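Local coordinates for protein putative silent information regulator 2 (Leishmania infantum, PDB 5OL0) that probably removes acetyl groups from lysines of proteins as an NAD-dependent, zinc-containing class I sirtuin, transferring the acetyl group to ADP-ribose and releasing nicotinamide, at residues I91-N96 with E169-T174; C123-I128 with E140-A145; A150-I155 with G183-N188; I155-P160 with S176-C181. All coordinates share one frame; numbering follows the deposited sequence.

Overall arrangement
From the N terminus, the chain passes helix 85-95, whose last turn and the residue after it supply 91-96, the opening half of contact 1. It then returns to the large parallel sheet, where contact 2 pairs strand 120-125 with strand 142-144 and is complete within a short loop. Contact 3 opens next at 150-155, followed by contact 4 at 155-160, the two sharing I155. Helix 163-171 returns to close contact 1 at 169-174, residues 176-181 close contact 4, and 183-188 close contact 3. Contact 2 thus falls within the span of contact 1, contact 4 within that of contact 3, and contact 1 crosses both 3 and 4, tying helix 85-95 to the zinc-binding module.

Contact 1: residues I91-N96 with E169-T174; sequences IARELN and EAMSGT
Along the last turn of helix 85-95, R93 does most of the touching. Its side chain starts with chi1 at -94°, away from a staggered position, runs on extended through chi2, and bends at chi3 (-74°). This lays CG and CD alongside the carbonyl of A170, with R93 CG 3.1 Å from A170 O, and brings the guanidinium round to the end of helix 163-171. There R93 NH1 donates to A170 O at 2.7 Å, with an angle of 161° at the hydrogen. The acceptor lies in the guanidinium plane, and the donor lies in the carbonyl plane. A170 O is gripped twice, because G173 N also donates to it. That second bond belongs to the Schellman motif ending helix 163-171, completed by T174 N to E169 O at 2.8 Å, with G173 at positive phi as the C-prime residue. The arginine's positive charge at the C-terminal end of this helix would probably interact favourably with the helix dipole. M171 folds back through bends at chi2 and chi3, so that M171 SD lies 3.9 Å from R93 O. N96, past the helix and at positive phi, brings OD1 only loosely toward the methyl CE of M171. M171 also touches W98 at the surface; on the inner side I91 and L95 pack on helix 59-67 and A92 on F149.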
loop_
_atom_site.group_PDB
_atom_site.type_symbol
_atom_site.label_atom_id
_atom_site.label_comp_id
_atom_site.label_asym_id
_atom_site.label_seq_id
_atom_site.Cartn_x
_atom_site.Cartn_y
_atom_site.Cartn_z
ATOM N N ILE A 91 10.922 -15.327 7.344
ATOM C CA ILE A 91 10.192 -14.076 7.526
ATOM C C ILE A 91 8.686 -14.253 7.310
ATOM O O ILE A 91 7.894 -13.694 8.092
ATOM C CB ILE A 91 10.783 -12.975 6.634
ATOM C CG1 ILE A 91 12.052 -12.453 7.299
ATOM C CG2 ILE A 91 9.832 -11.823 6.355
ATOM C CD1 ILE A 91 13.286 -13.192 6.850
ATOM N N ALA A 92 8.286 -15.079 6.337
ATOM C CA ALA A 92 6.873 -15.245 6.050
ATOM C C ALA A 92 6.124 -15.838 7.250
ATOM O O ALA A 92 5.004 -15.473 7.537
ATOM C CB ALA A 92 6.691 -16.099 4.826
ATOM N N ARG A 93 6.758 -16.778 7.932
ATOM C CA ARG A 93 6.209 -17.405 9.111
ATOM C C ARG A 93 5.909 -16.426 10.260
ATOM O O ARG A 93 5.011 -16.678 11.067
ATOM C CB ARG A 93 7.236 -18.403 9.687
ATOM C CG ARG A 93 7.088 -19.814 9.251
ATOM C CD ARG A 93 7.936 -20.746 10.126
ATOM N NE ARG A 93 9.367 -20.649 9.831
ATOM C CZ ARG A 93 9.967 -21.098 8.707
ATOM N NH1 ARG A 93 9.282 -21.670 7.707
ATOM N NH2 ARG A 93 11.281 -20.942 8.551
ATOM N N GLU A 94 6.710 -15.368 10.371
ATOM C CA GLU A 94 6.569 -14.370 11.423
ATOM C C GLU A 94 5.654 -13.178 11.143
ATOM O O GLU A 94 5.111 -12.607 12.065
ATOM C CB GLU A 94 7.968 -13.904 11.858
ATOM C CG GLU A 94 8.777 -15.081 12.393
ATOM C CD GLU A 94 10.008 -14.646 13.140
ATOM O OE1 GLU A 94 10.885 -13.991 12.518
ATOM O OE2 GLU A 94 10.092 -14.964 14.351
ATOM N N LEU A 95 5.452 -12.824 9.885
ATOM C CA LEU A 95 4.669 -11.641 9.556
ATOM C C LEU A 95 3.184 -11.832 9.683
ATOM O O LEU A 95 2.495 -10.850 9.847
ATOM C CB LEU A 95 4.986 -11.170 8.168
ATOM C CG LEU A 95 6.340 -10.467 8.032
ATOM C CD1 LEU A 95 6.749 -10.542 6.577
ATOM C CD2 LEU A 95 6.285 -9.022 8.480
ATOM N N ASN A 96 2.698 -13.076 9.547
ATOM C CA ASN A 96 1.277 -13.404 9.743
ATOM C C ASN A 96 0.352 -12.698 8.756
ATOM O O ASN A 96 -0.707 -12.255 9.120
ATOM C CB ASN A 96 0.863 -13.105 11.215
ATOM C CG ASN A 96 0.988 -14.317 12.082
ATOM O OD1 ASN A 96 0.658 -15.422 11.650
ATOM N ND2 ASN A 96 1.481 -14.127 13.307
ATOM N N GLU A 169 2.799 -25.659 4.689
ATOM C CA GLU A 169 4.231 -25.928 4.521
ATOM C C GLU A 169 5.107 -24.849 5.154
ATOM O O GLU A 169 5.991 -25.136 5.977
ATOM C CB GLU A 169 4.554 -26.164 3.060
ATOM C CG GLU A 169 4.192 -27.570 2.636
ATOM C CD GLU A 169 4.316 -27.802 1.145
ATOM O OE1 GLU A 169 4.695 -26.892 0.376
ATOM O OE2 GLU A 169 4.001 -28.911 0.729
ATOM N N ALA A 170 4.804 -23.594 4.848
ATOM C CA ALA A 170 5.585 -22.502 5.375
ATOM C C ALA A 170 5.579 -22.486 6.861
ATOM O O ALA A 170 6.654 -22.343 7.461
ATOM C CB ALA A 170 5.165 -21.136 4.832
ATOM N N MET A 171 4.393 -22.616 7.470
ATOM C CA MET A 171 4.280 -22.476 8.919
ATOM C C MET A 171 4.851 -23.672 9.673
ATOM O O MET A 171 5.058 -23.608 10.878
ATOM C CB MET A 171 2.829 -22.266 9.316
ATOM C CG MET A 171 2.236 -20.996 8.767
ATOM S SD MET A 171 2.940 -19.536 9.482
ATOM C CE MET A 171 2.171 -19.576 11.091
ATOM N N SER A 172 5.094 -24.765 8.989
ATOM C CA SER A 172 5.692 -25.890 9.663
ATOM C C SER A 172 7.168 -26.044 9.296
ATOM O O SER A 172 7.758 -27.082 9.546
ATOM C CB SER A 172 4.915 -27.140 9.281
ATOM O OG SER A 172 4.974 -27.366 7.906
ATOM N N GLY A 173 7.778 -25.031 8.693
ATOM C CA GLY A 173 9.203 -25.115 8.316
ATOM C C GLY A 173 9.579 -25.697 6.967
ATOM O O GLY A 173 10.739 -25.957 6.743
ATOM N N THR A 174 8.636 -25.886 6.056
ATOM C CA THR A 174 8.914 -26.433 4.717
ATOM C C THR A 174 8.788 -25.383 3.584
ATOM O O THR A 174 7.741 -24.751 3.432
ATOM C CB THR A 174 7.972 -27.546 4.446
ATOM O OG1 THR A 174 8.238 -28.575 5.390
ATOM C CG2 THR A 174 8.137 -28.113 3.020
#

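Contact 2: residues C123-I128 with E140-A145; sequences CCTQNI and ELLVEA
T125 OG1 is gripped by two hydrogen bonds: it accepts from N127 N at 3.0 Å, an ST turn that bends the chain just past the strand, and it is also bonded to E132 OE2 of helix 131-134. Four backbone bonds then join the parallel strands. T125 N donates to V143 O at 2.9 Å, nearly along the C=O axis, and C124 CA adds a CA-H...O contact to the same oxygen. The pattern recurs one step back, where C123 O takes V143 N at 2.8 Å and a CA-H...O contact from L142 CA. C123 N to L141 O, almost straight at 176°, and a more bent bond from A145 N to T125 O (141°) complete the set.

The side chains pair by face. On one, C123 SG, anti to its backbone N, meets L142 CD1 at 4.1 Å, while T125 turns OG1 anti to its N (chi1 -179°) and puts methyl CG2 in the crowded position. From there T125 CG2 lies over the next strand, 3.8 Å from E144 CA and also against V143 O and the CG of E144. On the other face, C124 SG rests on V143 CB at 4.1 Å, where A203 of helix 198-207 also packs on C124. A145 closes an inverse gamma turn centred on E144.

Strand 120-125, helix 131-134 and strand 142-144 form a beta-alpha-beta unit at the edge of the Rossmann-fold sheet. Q126, N127 and I128, in the loop just after strand 120-125, probably bind NAD, and the backbone O of Q126 bonds H146, the likely proton acceptor.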
loop_
_atom_site.group_PDB
_atom_site.type_symbol
_atom_site.label_atom_id
_atom_site.label_comp_id
_atom_site.label_asym_id
_atom_site.label_seq_id
_atom_site.Cartn_x
_atom_site.Cartn_y
_atom_site.Cartn_z
ATOM N N CYS A 123 -7.803 2.649 -5.923
ATOM C CA CYS A 123 -6.956 2.526 -4.761
ATOM C C CYS A 123 -5.768 1.661 -5.171
ATOM O O CYS A 123 -5.957 0.524 -5.633
ATOM C CB CYS A 123 -7.699 1.836 -3.602
ATOM S SG CYS A 123 -6.598 1.582 -2.171
ATOM N N CYS A 124 -4.561 2.183 -5.001
ATOM C CA CYS A 124 -3.342 1.446 -5.374
ATOM C C CYS A 124 -2.527 1.315 -4.112
ATOM O O CYS A 124 -2.147 2.332 -3.526
ATOM C CB CYS A 124 -2.560 2.247 -6.388
ATOM S SG CYS A 124 -3.353 2.433 -8.046
ATOM N N THR A 125 -2.227 0.089 -3.716
ATOM C CA THR A 125 -1.516 -0.173 -2.457
ATOM C C THR A 125 -0.199 -0.878 -2.746
ATOM O O THR A 125 -0.107 -1.721 -3.599
ATOM C CB THR A 125 -2.377 -1.022 -1.510
ATOM O OG1 THR A 125 -1.691 -1.254 -0.283
ATOM C CG2 THR A 125 -2.803 -2.397 -2.117
ATOM N N GLN A 126 0.837 -0.487 -2.064
ATOM C CA GLN A 126 2.071 -1.207 -2.083
ATOM C C GLN A 126 2.171 -2.194 -0.905
ATOM O O GLN A 126 3.101 -2.970 -0.850
ATOM C CB GLN A 126 3.253 -0.238 -2.098
ATOM C CG GLN A 126 3.459 0.703 -0.959
ATOM C CD GLN A 126 4.667 1.604 -1.225
ATOM O OE1 GLN A 126 5.724 1.148 -1.589
ATOM N NE2 GLN A 126 4.508 2.826 -1.053
ATOM N N ASN A 127 1.170 -2.222 -0.033
ATOM C CA ASN A 127 1.135 -3.172 1.061
ATOM C C ASN A 127 0.757 -4.569 0.525
ATOM O O ASN A 127 0.063 -4.734 -0.529
ATOM C CB ASN A 127 0.157 -2.716 2.139
ATOM C CG ASN A 127 0.612 -1.484 2.872
ATOM O OD1 ASN A 127 1.820 -1.131 2.868
ATOM N ND2 ASN A 127 -0.340 -0.850 3.600
ATOM N N ILE A 128 1.205 -5.586 1.262
ATOM C CA ILE A 128 0.939 -6.969 0.864
ATOM C C ILE A 128 0.058 -7.635 1.885
ATOM O O ILE A 128 0.011 -8.851 1.965
ATOM C CB ILE A 128 2.254 -7.703 0.638
ATOM C CG1 ILE A 128 3.113 -7.825 1.923
ATOM C CG2 ILE A 128 3.028 -6.967 -0.425
ATOM C CD1 ILE A 128 4.473 -8.464 1.649
ATOM N N GLU A 140 -12.457 -4.218 -9.189
ATOM C CA GLU A 140 -12.241 -3.266 -10.255
ATOM C C GLU A 140 -11.589 -1.974 -9.747
ATOM O O GLU A 140 -10.877 -1.333 -10.502
ATOM C CB GLU A 140 -13.552 -2.975 -11.061
ATOM C CG GLU A 140 -14.696 -2.437 -10.234
ATOM C CD GLU A 140 -15.663 -3.518 -9.689
ATOM O OE1 GLU A 140 -15.258 -4.657 -9.270
ATOM O OE2 GLU A 140 -16.873 -3.189 -9.634
ATOM N N LEU A 141 -11.779 -1.637 -8.475
ATOM C CA LEU A 141 -11.199 -0.389 -7.927
ATOM C C LEU A 141 -9.867 -0.560 -7.149
ATOM O O LEU A 141 -9.127 0.412 -6.971
ATOM C CB LEU A 141 -12.211 0.330 -7.069
ATOM C CG LEU A 141 -13.461 0.831 -7.803
ATOM C CD1 LEU A 141 -14.372 1.550 -6.830
ATOM C CD2 LEU A 141 -13.118 1.750 -8.984
ATOM N N LEU A 142 -9.535 -1.795 -6.793
ATOM C CA LEU A 142 -8.332 -2.064 -6.018
ATOM C C LEU A 142 -7.205 -2.604 -6.902
ATOM O O LEU A 142 -7.425 -3.542 -7.627
ATOM C CB LEU A 142 -8.607 -3.078 -4.936
ATOM C CG LEU A 142 -7.401 -3.569 -4.135
ATOM C CD1 LEU A 142 -6.826 -2.371 -3.353
ATOM C CD2 LEU A 142 -7.835 -4.716 -3.206
ATOM N N VAL A 143 -6.012 -2.028 -6.754
ATOM C CA VAL A 143 -4.782 -2.548 -7.321
ATOM C C VAL A 143 -3.807 -2.874 -6.211
ATOM O O VAL A 143 -3.275 -1.964 -5.532
ATOM C CB VAL A 143 -4.208 -1.521 -8.262
ATOM C CG1 VAL A 143 -2.879 -2.010 -8.863
ATOM C CG2 VAL A 143 -5.253 -1.219 -9.355
ATOM N N GLU A 144 -3.586 -4.180 -6.027
ATOM C CA GLU A 144 -2.549 -4.732 -5.139
ATOM C C GLU A 144 -1.298 -4.742 -5.940
ATOM O O GLU A 144 -0.969 -5.760 -6.513
ATOM C CB GLU A 144 -2.937 -6.164 -4.674
ATOM C CG GLU A 144 -3.987 -6.099 -3.572
ATOM C CD GLU A 144 -4.576 -7.425 -3.098
ATOM O OE1 GLU A 144 -4.701 -8.332 -3.923
ATOM O OE2 GLU A 144 -4.968 -7.540 -1.911
ATOM N N ALA A 145 -0.595 -3.607 -6.007
ATOM C CA ALA A 145 0.512 -3.482 -6.921
ATOM C C ALA A 145 1.720 -4.394 -6.658
ATOM O O ALA A 145 2.512 -4.637 -7.573
ATOM C CB ALA A 145 0.982 -2.034 -6.973
#

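Contact 3: residues A150-I155 with G183-N188; sequences AAAACI and GIVKPN. With ZN (zinc ion), chain E.
Pairing with a proline gives this short antiparallel ribbon its oddest feature: A152 faces P187 with their CA atoms just 3.8 Å apart, and their side chains diverge. Regular bonding takes over next to it in the hydrogen-bonded pair A153 and K186, with A153 N to K186 O at 2.9 Å and K186 N to A153 O at 3.1 Å, the latter reaching A153 O from above the carbonyl plane. I155 N to I184 O, nearly straight at 179°, and N188 N to A151 O extend the ribbon at its two ends.

N188 folds its amide back over the first strand, so that N188 OD1 sits 3.2 Å from A153 CB while ND2 lies near the methyl of A151. A water that accepts from N188 ND2 donates to A152 O. I155 takes the crowded chi1 (74°), which sets its CG2 across the K186 chain, 3.6 Å from K186 CG, and lays CD1 beside I184. The buried ammonium of K186 is satisfied beyond the ribbon by V189 O and a salt bridge to E194, with F191 in a cation-pi contact, and a second water accepts from it.

C154 SG, anti to its N, binds zinc at 2.3 Å and passes close to G183 CA, where any beta carbon would clash with the sulphur. Strand 160-161, on the far edge of 151-154, completes a three-stranded sheet, and C157, C178 and C181 complete the zinc site: the zinc-binding module of the sirtuin fold.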
loop_
_atom_site.group_PDB
_atom_site.type_symbol
_atom_site.label_atom_id
_atom_site.label_comp_id
_atom_site.label_asym_id
_atom_site.label_seq_id
_atom_site.Cartn_x
_atom_site.Cartn_y
_atom_site.Cartn_z
ATOM N N ALA A 150 -2.623 -14.077 -0.686
ATOM C CA ALA A 150 -3.923 -14.662 -0.949
ATOM C C ALA A 150 -3.839 -15.835 -1.886
ATOM O O ALA A 150 -4.772 -16.601 -1.903
ATOM C CB ALA A 150 -4.872 -13.619 -1.503
ATOM N N ALA A 151 -2.762 -15.934 -2.677
ATOM C CA ALA A 151 -2.561 -16.987 -3.696
ATOM C C ALA A 151 -1.052 -17.202 -3.771
ATOM O O ALA A 151 -0.290 -16.432 -3.178
ATOM C CB ALA A 151 -3.098 -16.556 -5.063
ATOM N N ALA A 152 -0.639 -18.256 -4.455
ATOM C CA ALA A 152 0.754 -18.649 -4.502
ATOM C C ALA A 152 1.075 -19.201 -5.889
ATOM O O ALA A 152 0.155 -19.653 -6.609
ATOM C CB ALA A 152 1.028 -19.710 -3.430
ATOM N N ALA A 153 2.363 -19.231 -6.231
ATOM C CA ALA A 153 2.778 -19.707 -7.563
ATOM C C ALA A 153 4.266 -20.018 -7.605
ATOM O O ALA A 153 5.059 -19.462 -6.820
ATOM C CB ALA A 153 2.427 -18.649 -8.650
ATOM N N CYS A 154 4.647 -20.913 -8.515
ATOM C CA CYS A 154 6.066 -21.160 -8.822
ATOM C C CYS A 154 6.768 -19.946 -9.416
ATOM O O CYS A 154 6.263 -19.321 -10.336
ATOM C CB CYS A 154 6.186 -22.271 -9.855
ATOM S SG CYS A 154 7.904 -22.711 -10.245
ATOM N N ILE A 155 7.924 -19.591 -8.895
ATOM C CA ILE A 155 8.666 -18.454 -9.455
ATOM C C ILE A 155 9.327 -18.792 -10.816
ATOM O O ILE A 155 9.609 -17.883 -11.562
ATOM C CB ILE A 155 9.766 -17.921 -8.492
ATOM C CG1 ILE A 155 10.968 -18.887 -8.452
ATOM C CG2 ILE A 155 9.152 -17.576 -7.108
ATOM C CD1 ILE A 155 12.062 -18.495 -7.504
ATOM N N GLY A 183 10.537 -25.988 -9.207
ATOM C CA GLY A 183 10.837 -24.635 -8.788
ATOM C C GLY A 183 10.332 -24.288 -7.379
ATOM O O GLY A 183 9.467 -24.956 -6.800
ATOM N N ILE A 184 10.928 -23.256 -6.830
ATOM C CA ILE A 184 10.516 -22.697 -5.557
ATOM C C ILE A 184 9.197 -21.932 -5.682
ATOM O O ILE A 184 9.044 -21.078 -6.579
ATOM C CB ILE A 184 11.563 -21.713 -5.024
ATOM C CG1 ILE A 184 12.804 -22.478 -4.531
ATOM C CG2 ILE A 184 10.987 -20.895 -3.843
ATOM C CD1 ILE A 184 14.072 -21.631 -4.596
ATOM N N VAL A 185 8.267 -22.236 -4.783
ATOM C CA VAL A 185 6.947 -21.571 -4.737
ATOM C C VAL A 185 7.017 -20.491 -3.663
ATOM O O VAL A 185 7.734 -20.625 -2.603
ATOM C CB VAL A 185 5.814 -22.589 -4.503
ATOM C CG1 VAL A 185 4.499 -21.939 -4.038
ATOM C CG2 VAL A 185 5.575 -23.374 -5.796
ATOM N N LYS A 186 6.307 -19.401 -3.946
ATOM C CA LYS A 186 6.037 -18.384 -2.959
ATOM C C LYS A 186 4.642 -17.847 -3.137
ATOM O O LYS A 186 4.039 -18.012 -4.226
ATOM C CB LYS A 186 7.082 -17.266 -3.008
ATOM C CG LYS A 186 7.179 -16.535 -4.334
ATOM C CD LYS A 186 7.796 -15.160 -4.097
ATOM C CE LYS A 186 7.997 -14.456 -5.426
ATOM N NZ LYS A 186 6.709 -14.064 -6.067
ATOM N N PRO A 187 4.114 -17.204 -2.077
ATOM C CA PRO A 187 2.903 -16.395 -2.253
ATOM C C PRO A 187 3.117 -15.372 -3.317
ATOM O O PRO A 187 4.296 -15.007 -3.595
ATOM C CB PRO A 187 2.728 -15.729 -0.906
ATOM C CG PRO A 187 3.388 -16.639 0.042
ATOM C CD PRO A 187 4.597 -17.161 -0.686
ATOM N N ASN A 188 2.039 -14.917 -3.926
ATOM C CA ASN A 188 2.094 -13.998 -5.075
ATOM C C ASN A 188 2.334 -12.595 -4.586
ATOM O O ASN A 188 1.544 -11.697 -4.838
ATOM C CB ASN A 188 0.823 -14.094 -5.975
ATOM C CG ASN A 188 0.777 -15.399 -6.796
ATOM O OD1 ASN A 188 1.766 -16.160 -6.833
ATOM N ND2 ASN A 188 -0.374 -15.694 -7.419
HETATM ZN ZN ZN E . 7.360 -24.434 -11.704
HETATM O O HOH W 1 -1.256 -18.350 -8.618
HETATM O O HOH W 2 4.840 -16.294 -6.834
#

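Contact 4: residues I155-P160 with S176-C181; sequences IECHTP and SRCSTC. With ZN (zinc ion), chain E.
Three of the four ligands of the structural-type Cys4 zinc site meet here: C157 from one loop, C178 and C181 from the other. With C154 they make two CxxC pairs around the metal. C157 SG and C178 SG each bind ZN at 2.3 Å and C181 SG at 2.4 Å, and no hydrogen bond crosses between the loops, so the metal does the joining. The sulphurs arrive by different torsions. C178 SG is anti to its backbone N (chi1 -170°), whereas C157 and C181 both hold SG between N and the carbonyl carbon (chi1 75° and 82°), the crowded position. C157 SG and C178 SG come within 3.5 Å of each other across the metal site.

C178 SG is gripped further from its own loop, since T180 N donates at 3.5 Å and C181 N at 3.6 Å. Two N-H groups on one thiolate would probably spread its negative charge and help keep the sulphur deprotonated. E156 lays its CB 3.9 Å from C181 SG, then bends at chi2 so that its carboxylate leads away to a salt bridge with R82. T159 and T180 stand over the opposite side, beside the sulphurs of C178 and C157 respectively.

Residues 155-160 link strand 151-154 to strand 160-161. The other loop leads from helix 163-171 into strand 185-187. S176 pairs through its backbone with V185, and its hydroxyl bonds E169 and N166 of that helix.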
loop_
_atom_site.group_PDB
_atom_site.type_symbol
_atom_site.label_atom_id
_atom_site.label_comp_id
_atom_site.label_asym_id
_atom_site.label_seq_id
_atom_site.Cartn_x
_atom_site.Cartn_y
_atom_site.Cartn_z
ATOM N N ILE A 155 7.924 -19.591 -8.895
ATOM C CA ILE A 155 8.666 -18.454 -9.455
ATOM C C ILE A 155 9.327 -18.792 -10.816
ATOM O O ILE A 155 9.609 -17.883 -11.562
ATOM C CB ILE A 155 9.766 -17.921 -8.492
ATOM C CG1 ILE A 155 10.968 -18.887 -8.452
ATOM C CG2 ILE A 155 9.152 -17.576 -7.108
ATOM C CD1 ILE A 155 12.062 -18.495 -7.504
ATOM N N GLU A 156 9.632 -20.064 -11.102
ATOM C CA GLU A 156 10.263 -20.433 -12.389
ATOM C C GLU A 156 9.208 -20.508 -13.515
ATOM O O GLU A 156 9.312 -19.781 -14.491
ATOM C CB GLU A 156 11.086 -21.758 -12.300
ATOM C CG GLU A 156 12.261 -21.857 -11.297
ATOM C CD GLU A 156 13.172 -20.619 -11.137
ATOM O OE1 GLU A 156 13.212 -19.672 -11.982
ATOM O OE2 GLU A 156 13.909 -20.583 -10.124
ATOM N N CYS A 157 8.192 -21.366 -13.382
ATOM C CA CYS A 157 7.161 -21.538 -14.434
ATOM C C CYS A 157 5.836 -20.823 -14.212
ATOM O O CYS A 157 4.955 -20.936 -15.055
ATOM C CB CYS A 157 6.902 -23.037 -14.668
ATOM S SG CYS A 157 5.930 -23.923 -13.395
ATOM N N HIS A 158 5.663 -20.116 -13.089
ATOM C CA HIS A 158 4.420 -19.368 -12.799
ATOM C C HIS A 158 3.119 -20.215 -12.637
ATOM O O HIS A 158 2.010 -19.669 -12.558
ATOM C CB HIS A 158 4.274 -18.185 -13.780
ATOM C CG HIS A 158 5.461 -17.258 -13.763
ATOM N ND1 HIS A 158 5.766 -16.451 -12.684
ATOM C CD2 HIS A 158 6.451 -17.062 -14.663
ATOM C CE1 HIS A 158 6.879 -15.788 -12.923
ATOM N NE2 HIS A 158 7.313 -16.138 -14.120
ATOM N N THR A 159 3.260 -21.535 -12.506
ATOM C CA THR A 159 2.089 -22.403 -12.273
ATOM C C THR A 159 1.536 -22.180 -10.835
ATOM O O THR A 159 2.297 -22.392 -9.856
ATOM C CB THR A 159 2.433 -23.907 -12.359
ATOM O OG1 THR A 159 2.994 -24.199 -13.639
ATOM C CG2 THR A 159 1.187 -24.790 -12.121
ATOM N N PRO A 160 0.227 -21.848 -10.713
ATOM C CA PRO A 160 -0.394 -21.711 -9.396
ATOM C C PRO A 160 -0.183 -22.923 -8.507
ATOM O O PRO A 160 -0.019 -24.058 -8.990
ATOM C CB PRO A 160 -1.882 -21.551 -9.721
ATOM C CG PRO A 160 -1.870 -20.894 -11.061
ATOM C CD PRO A 160 -0.776 -21.621 -11.776
ATOM N N SER A 176 7.931 -24.595 -0.008
ATOM C CA SER A 176 7.100 -25.206 -1.042
ATOM C C SER A 176 7.758 -25.298 -2.409
ATOM O O SER A 176 8.554 -24.420 -2.806
ATOM C CB SER A 176 5.807 -24.420 -1.198
ATOM O OG SER A 176 5.063 -24.406 0.020
ATOM N N ARG A 177 7.393 -26.345 -3.140
ATOM C CA ARG A 177 8.021 -26.657 -4.429
ATOM C C ARG A 177 6.976 -27.000 -5.458
ATOM O O ARG A 177 6.017 -27.703 -5.159
ATOM C CB ARG A 177 8.964 -27.858 -4.274
ATOM C CG ARG A 177 10.191 -27.578 -3.430
ATOM C CD ARG A 177 11.237 -26.926 -4.332
ATOM N NE ARG A 177 12.479 -26.563 -3.664
ATOM C CZ ARG A 177 13.544 -26.023 -4.281
ATOM N NH1 ARG A 177 13.533 -25.770 -5.593
ATOM N NH2 ARG A 177 14.629 -25.700 -3.568
ATOM N N CYS A 178 7.176 -26.488 -6.669
ATOM C CA CYS A 178 6.318 -26.695 -7.813
ATOM C C CYS A 178 6.224 -28.187 -8.164
ATOM O O CYS A 178 7.230 -28.868 -8.159
ATOM C CB CYS A 178 6.957 -25.992 -8.996
ATOM S SG CYS A 178 5.966 -25.852 -10.483
ATOM N N SER A 179 5.034 -28.675 -8.494
ATOM C CA SER A 179 4.841 -30.089 -8.896
ATOM C C SER A 179 4.984 -30.294 -10.418
ATOM O O SER A 179 4.642 -31.355 -10.937
ATOM C CB SER A 179 3.464 -30.570 -8.460
ATOM O OG SER A 179 3.226 -30.236 -7.102
ATOM N N THR A 180 5.436 -29.261 -11.124
ATOM C CA THR A 180 5.697 -29.313 -12.551
ATOM C C THR A 180 7.213 -29.284 -12.799
ATOM O O THR A 180 7.721 -30.144 -13.518
ATOM C CB THR A 180 4.985 -28.162 -13.296
ATOM O OG1 THR A 180 3.561 -28.364 -13.240
ATOM C CG2 THR A 180 5.444 -28.072 -14.768
ATOM N N CYS A 181 7.929 -28.331 -12.189
ATOM C CA CYS A 181 9.348 -28.106 -12.488
ATOM C C CYS A 181 10.283 -28.196 -11.287
ATOM O O CYS A 181 11.499 -27.966 -11.422
ATOM C CB CYS A 181 9.486 -26.718 -13.147
ATOM S SG CYS A 181 9.529 -25.281 -12.024
HETATM ZN ZN ZN E . 7.360 -24.434 -11.704
#